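Long-range contacts in SidF, inhibitor of growth family, member 3 (Legionella pneumophila subsp. pneumophila, PDB 4FYE), which probably removes the 3-phosphate from phosphoinositide lipids of membranes: residues A[174-178]-A[709-713]; A[28-32]-A[181-185]. The protein carries 1 engineered substitution. All blocks are in the same frame, centred on the assembly; numbering follows the deposited sequence. Where two conformers were deposited one is given.

Contact 1: A[174-178]-A[709-713]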
loop_
_atom_site.group_PDB
_atom_site.type_symbol
_atom_site.label_atom_id
_atom_site.label_comp_id
_atom_site.label_asym_id
_atom_site.label_seq_id
_atom_site.Cartn_x
_atom_site.Cartn_y
_atom_site.Cartn_z
ATOM N N GLY A 174 3.218 21.800 -5.400
ATOM C CA GLY A 174 3.562 21.310 -4.084
ATOM C C GLY A 174 3.760 19.802 -4.214
ATOM O O GLY A 174 4.745 19.252 -3.694
ATOM N N HIS A 175 2.816 19.150 -4.913
ATOM C CA HIS A 175 2.923 17.731 -5.168
ATOM C C HIS A 175 4.204 17.404 -5.895
ATOM O O HIS A 175 4.889 16.448 -5.506
ATOM C CB HIS A 175 1.663 17.189 -5.852
ATOM C CG HIS A 175 0.466 17.059 -4.910
ATOM N ND1 HIS A 175 0.384 16.093 -3.967
ATOM C CD2 HIS A 175 -0.706 17.818 -4.793
ATOM C CE1 HIS A 175 -0.780 16.220 -3.284
ATOM N NE2 HIS A 175 -1.445 17.273 -3.789
ATOM N N ASN A 176 4.589 18.210 -6.891
ATOM C CA ASN A 176 5.795 17.859 -7.640
ATOM C C ASN A 176 7.047 17.920 -6.836
ATOM O O ASN A 176 7.980 17.145 -7.070
ATOM C CB ASN A 176 6.006 18.702 -8.898
ATOM C CG ASN A 176 4.932 18.488 -9.954
ATOM O OD1 ASN A 176 4.886 19.241 -10.935
ATOM N ND2 ASN A 176 4.041 17.489 -9.755
ATOM N N ILE A 177 7.128 18.854 -5.905
ATOM C CA ILE A 177 8.409 18.970 -5.227
ATOM C C ILE A 177 8.486 17.977 -4.067
ATOM O O ILE A 177 9.553 17.487 -3.732
ATOM C CB ILE A 177 8.817 20.424 -4.901
ATOM C CG1 ILE A 177 8.600 20.772 -3.425
ATOM C CG2 ILE A 177 8.139 21.426 -5.845
ATOM C CD1 ILE A 177 8.831 22.259 -3.135
ATOM N N ARG A 178 7.338 17.621 -3.513
ATOM C CA ARG A 178 7.323 16.608 -2.480
ATOM C C ARG A 178 7.737 15.267 -3.121
ATOM O O ARG A 178 8.468 14.493 -2.500
ATOM C CB ARG A 178 5.960 16.540 -1.738
ATOM C CG ARG A 178 5.675 17.743 -0.827
ATOM C CD ARG A 178 4.398 17.599 -0.008
ATOM N NE ARG A 178 3.191 17.671 -0.838
ATOM C CZ ARG A 178 2.579 18.811 -1.156
ATOM N NH1 ARG A 178 3.067 19.973 -0.726
ATOM N NH2 ARG A 178 1.497 18.796 -1.916
ATOM N N THR A 709 1.365 13.800 5.639
ATOM C CA THR A 709 2.084 15.067 5.598
ATOM C C THR A 709 3.055 15.097 4.411
ATOM O O THR A 709 3.037 16.037 3.612
ATOM C CB THR A 709 2.781 15.340 6.942
ATOM O OG1 THR A 709 1.762 15.326 7.951
ATOM C CG2 THR A 709 3.450 16.720 6.948
ATOM N N ALA A 710 3.881 14.079 4.312
ATOM C CA ALA A 710 4.753 13.862 3.134
ATOM C C ALA A 710 4.003 13.866 1.792
ATOM O O ALA A 710 4.519 14.338 0.792
ATOM C CB ALA A 710 5.506 12.541 3.276
ATOM N N ASN A 711 2.785 13.368 1.765
ATOM C CA ASN A 711 2.059 13.426 0.525
ATOM C C ASN A 711 1.375 14.710 0.268
ATOM O O ASN A 711 1.235 15.042 -0.884
ATOM C CB ASN A 711 0.975 12.353 0.424
ATOM C CG ASN A 711 1.506 11.027 -0.038
ATOM O OD1 ASN A 711 2.681 10.891 -0.376
ATOM N ND2 ASN A 711 0.650 10.028 -0.021
ATOM N N THR A 712 0.869 15.406 1.294
ATOM C CA THR A 712 0.002 16.584 1.006
ATOM C C THR A 712 0.491 17.845 1.644
ATOM O O THR A 712 0.007 18.897 1.307
ATOM C CB THR A 712 -1.503 16.399 1.395
ATOM O OG1 THR A 712 -1.614 16.345 2.834
ATOM C CG2 THR A 712 -2.108 15.053 0.754
ATOM N N GLY A 713 1.488 17.784 2.521
ATOM C CA GLY A 713 1.806 19.001 3.263
ATOM C C GLY A 713 1.136 19.195 4.636
ATOM O O GLY A 713 1.620 20.006 5.425
#
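Arg178 of helix 167-180 meets the carbonyl-lined C-terminal end of helix 701-712, an end closed by a glycine, Gly713. The contact illustrates how an arginine can be laid against the main-chain oxygens of a helix end. Its CD rests 3.4 Å from Ala710 O, and NE gives a weak hydrogen bond of 3.3 Å to Asn711 O, bent to 148° at the hydrogen. Farther out the guanidinium lies broadside to the helix end, Thr712 O standing 3.5 Å above the centre of one face. Gly174 O of its own helix sits over the opposite face, so the flat group lies between two carbonyl oxygens. Such a position suits a positive charge, since the last carbonyls of a helix carry the negative end of its dipole, and this probably favours the pairing. A turn in the side chain at its third torsion (chi3 -69°) helps place NH2 over the centre of the His175 ring, 3.5 Å above it. This and the ring's approach to Asn711 O hold for one of two deposited positions of His175.

In the second shell, the Asn711 and Thr712 side chains leave the helix away from Arg178, Asn711 ND2 bonded to Asn650 OD1 and Thr712 OG1 to His708 O. The chain then leaves the helix through Gly713 at a positive phi of 93°, with Gly713 N bonded 2.6 Å from Thr709 O.

Contact 2: A[28-32]-A[181-185]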
loop_
_atom_site.group_PDB
_atom_site.type_symbol
_atom_site.label_atom_id
_atom_site.label_comp_id
_atom_site.label_asym_id
_atom_site.label_seq_id
_atom_site.Cartn_x
_atom_site.Cartn_y
_atom_site.Cartn_z
ATOM N N GLN A 28 15.717 20.728 5.665
ATOM C CA GLN A 28 14.733 19.639 5.477
ATOM C C GLN A 28 14.056 19.784 4.124
ATOM O O GLN A 28 13.935 20.890 3.599
ATOM C CB GLN A 28 13.715 19.616 6.621
ATOM C CG GLN A 28 14.390 19.747 7.979
ATOM C CD GLN A 28 13.451 19.827 9.154
ATOM O OE1 GLN A 28 12.240 19.916 8.996
ATOM N NE2 GLN A 28 14.013 19.763 10.357
ATOM N N HIS A 29 13.657 18.664 3.537
ATOM C CA HIS A 29 12.870 18.715 2.309
ATOM C C HIS A 29 11.484 19.370 2.394
ATOM O O HIS A 29 10.924 19.817 1.386
ATOM C CB HIS A 29 12.798 17.305 1.729
ATOM C CG HIS A 29 14.172 16.715 1.428
ATOM N ND1 HIS A 29 15.193 17.452 0.868
ATOM C CD2 HIS A 29 14.671 15.437 1.624
ATOM C CE1 HIS A 29 16.278 16.680 0.743
ATOM N NE2 HIS A 29 15.966 15.444 1.214
ATOM N N LEU A 30 10.897 19.427 3.580
ATOM C CA LEU A 30 9.562 19.994 3.716
ATOM C C LEU A 30 9.252 20.099 5.208
ATOM O O LEU A 30 9.943 19.496 6.036
ATOM C CB LEU A 30 8.534 19.124 2.968
ATOM C CG LEU A 30 8.080 17.818 3.652
ATOM C CD1 LEU A 30 6.596 17.827 4.058
ATOM C CD2 LEU A 30 8.363 16.675 2.716
ATOM N N ALA A 31 8.230 20.864 5.552
ATOM C CA ALA A 31 7.939 21.079 6.955
ATOM C C ALA A 31 6.992 20.034 7.501
ATOM O O ALA A 31 5.907 19.803 6.974
ATOM C CB ALA A 31 7.377 22.458 7.178
ATOM N N TYR A 32 7.429 19.398 8.568
ATOM C CA TYR A 32 6.596 18.418 9.276
ATOM C C TYR A 32 5.956 18.883 10.599
ATOM O O TYR A 32 4.969 18.266 11.027
ATOM C CB TYR A 32 7.475 17.251 9.576
ATOM C CG TYR A 32 7.846 16.499 8.373
ATOM C CD1 TYR A 32 6.974 15.496 7.856
ATOM C CD2 TYR A 32 9.066 16.727 7.740
ATOM C CE1 TYR A 32 7.326 14.743 6.735
ATOM C CE2 TYR A 32 9.423 15.978 6.611
ATOM C CZ TYR A 32 8.564 15.004 6.125
ATOM O OH TYR A 32 8.962 14.239 5.056
ATOM N N ASN A 181 11.683 14.205 -3.884
ATOM C CA ASN A 181 12.573 13.686 -2.826
ATOM C C ASN A 181 11.859 13.249 -1.565
ATOM O O ASN A 181 11.690 14.030 -0.610
ATOM C CB ASN A 181 13.706 14.673 -2.503
ATOM C CG ASN A 181 15.040 13.975 -2.229
ATOM O OD1 ASN A 181 16.122 14.572 -2.386
ATOM N ND2 ASN A 181 14.975 12.711 -1.804
ATOM N N ARG A 182 11.423 11.993 -1.573
ATOM C CA ARG A 182 10.599 11.476 -0.480
ATOM C C ARG A 182 11.457 10.900 0.661
ATOM O O ARG A 182 12.415 10.147 0.455
ATOM C CB ARG A 182 9.577 10.442 -0.967
ATOM C CG ARG A 182 8.746 10.831 -2.187
ATOM C CD ARG A 182 9.198 10.068 -3.427
ATOM N NE ARG A 182 8.525 8.765 -3.636
ATOM C CZ ARG A 182 7.516 8.238 -2.917
ATOM N NH1 ARG A 182 6.986 8.868 -1.868
ATOM N NH2 ARG A 182 7.046 7.047 -3.243
ATOM N N ASP A 183 11.079 11.269 1.868
ATOM C CA ASP A 183 11.752 10.867 3.050
ATOM C C ASP A 183 11.300 9.448 3.483
ATOM O O ASP A 183 10.161 9.010 3.256
ATOM C CB ASP A 183 11.403 11.883 4.141
ATOM C CG ASP A 183 11.959 13.262 3.882
ATOM O OD1 ASP A 183 12.926 13.424 3.089
ATOM O OD2 ASP A 183 11.421 14.223 4.504
ATOM N N THR A 184 12.172 8.742 4.148
ATOM C CA THR A 184 11.748 7.523 4.786
ATOM C C THR A 184 11.014 7.870 6.088
ATOM O O THR A 184 11.432 8.767 6.804
ATOM C CB THR A 184 12.978 6.663 5.098
ATOM O OG1 THR A 184 13.456 6.092 3.878
ATOM C CG2 THR A 184 12.565 5.553 5.927
ATOM N N LEU A 185 9.944 7.163 6.404
ATOM C CA LEU A 185 9.247 7.512 7.592
ATOM C C LEU A 185 9.194 6.366 8.581
ATOM O O LEU A 185 8.817 5.223 8.219
ATOM C CB LEU A 185 7.832 7.919 7.243
ATOM C CG LEU A 185 7.706 8.789 6.012
ATOM C CD1 LEU A 185 6.216 8.724 5.697
ATOM C CD2 LEU A 185 8.166 10.238 6.303
#
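Tyr32 and His29, two aromatic residues of an irregular N-terminal loop, converge on Asp183 where the chain enters strand 184-189 of the six-stranded mixed sheet. The loop thus lies against the start of that strand, and one carboxylate serves both aromatic side chains, an example of how a single buried acid can tie a loop without secondary structure to a sheet.

The polar link is the hydrogen bond from Tyr32 OH to Asp183 OD2, 2.5 Å long. The hydroxyl approaches the anti side of the carboxylate and stands 27° out of its plane. The other oxygen is used differently: Asp183 OD1 lies in the plane of the imidazole, at its edge, 3.0 Å from His29 CD2, so a ring C-H points at an acid oxygen. His29 NE2 turns instead to Gly48 O, while His29 N is held by Gln50 OE1. The bond to Gly48 O is consistent with a proton on NE2, and the nearby carboxylate could stabilise a positive charge if the ring carries one.

Stacking supplies the next kind of contact. The Asn181 amide lies over one face of the His29 ring, the two planes 19° apart, with Asn181 CG 3.8 Å above the ring and displaced toward its rim. His29 CG stands beside its backbone N (chi1 -59°), which directs the imidazole across to both Asn181 and Asp183.

Apolar contacts flank the hydroxyl bond. Leu30 CD1 sits 4.0 Å above one face of the Tyr32 ring, displaced toward the rim, and the same leucine's CD2 approaches the carboxylate. Val52 of the neighbouring strand 50-55 packs on the Asp183 side chain, as does the polar Gln50. Leu185, reaching across from the strand, brings CD2 to 4.3 Å from Tyr32 OH.

In the fold
Contact 1 and contact 2 lie on the same side of the chain's centre, their own centres about 9 Å apart. Their segments alternate along the sequence, in the order 28-32, 174-178, 181-185 and 709-713, so chain regions from both ends meet in one place. Helix 167-180 runs directly into strand 184-189, and these consecutive elements contribute one segment to each contact. Helix 701-712 joins the two by packing on the N-terminal loop, with Thr709 CG2 3.8 Å from Tyr32 CD1. Together the contacts bring the N-terminal loop, the six-stranded sheet and a C-terminal helix of this phosphatase domain side by side, in direct van der Waals contact.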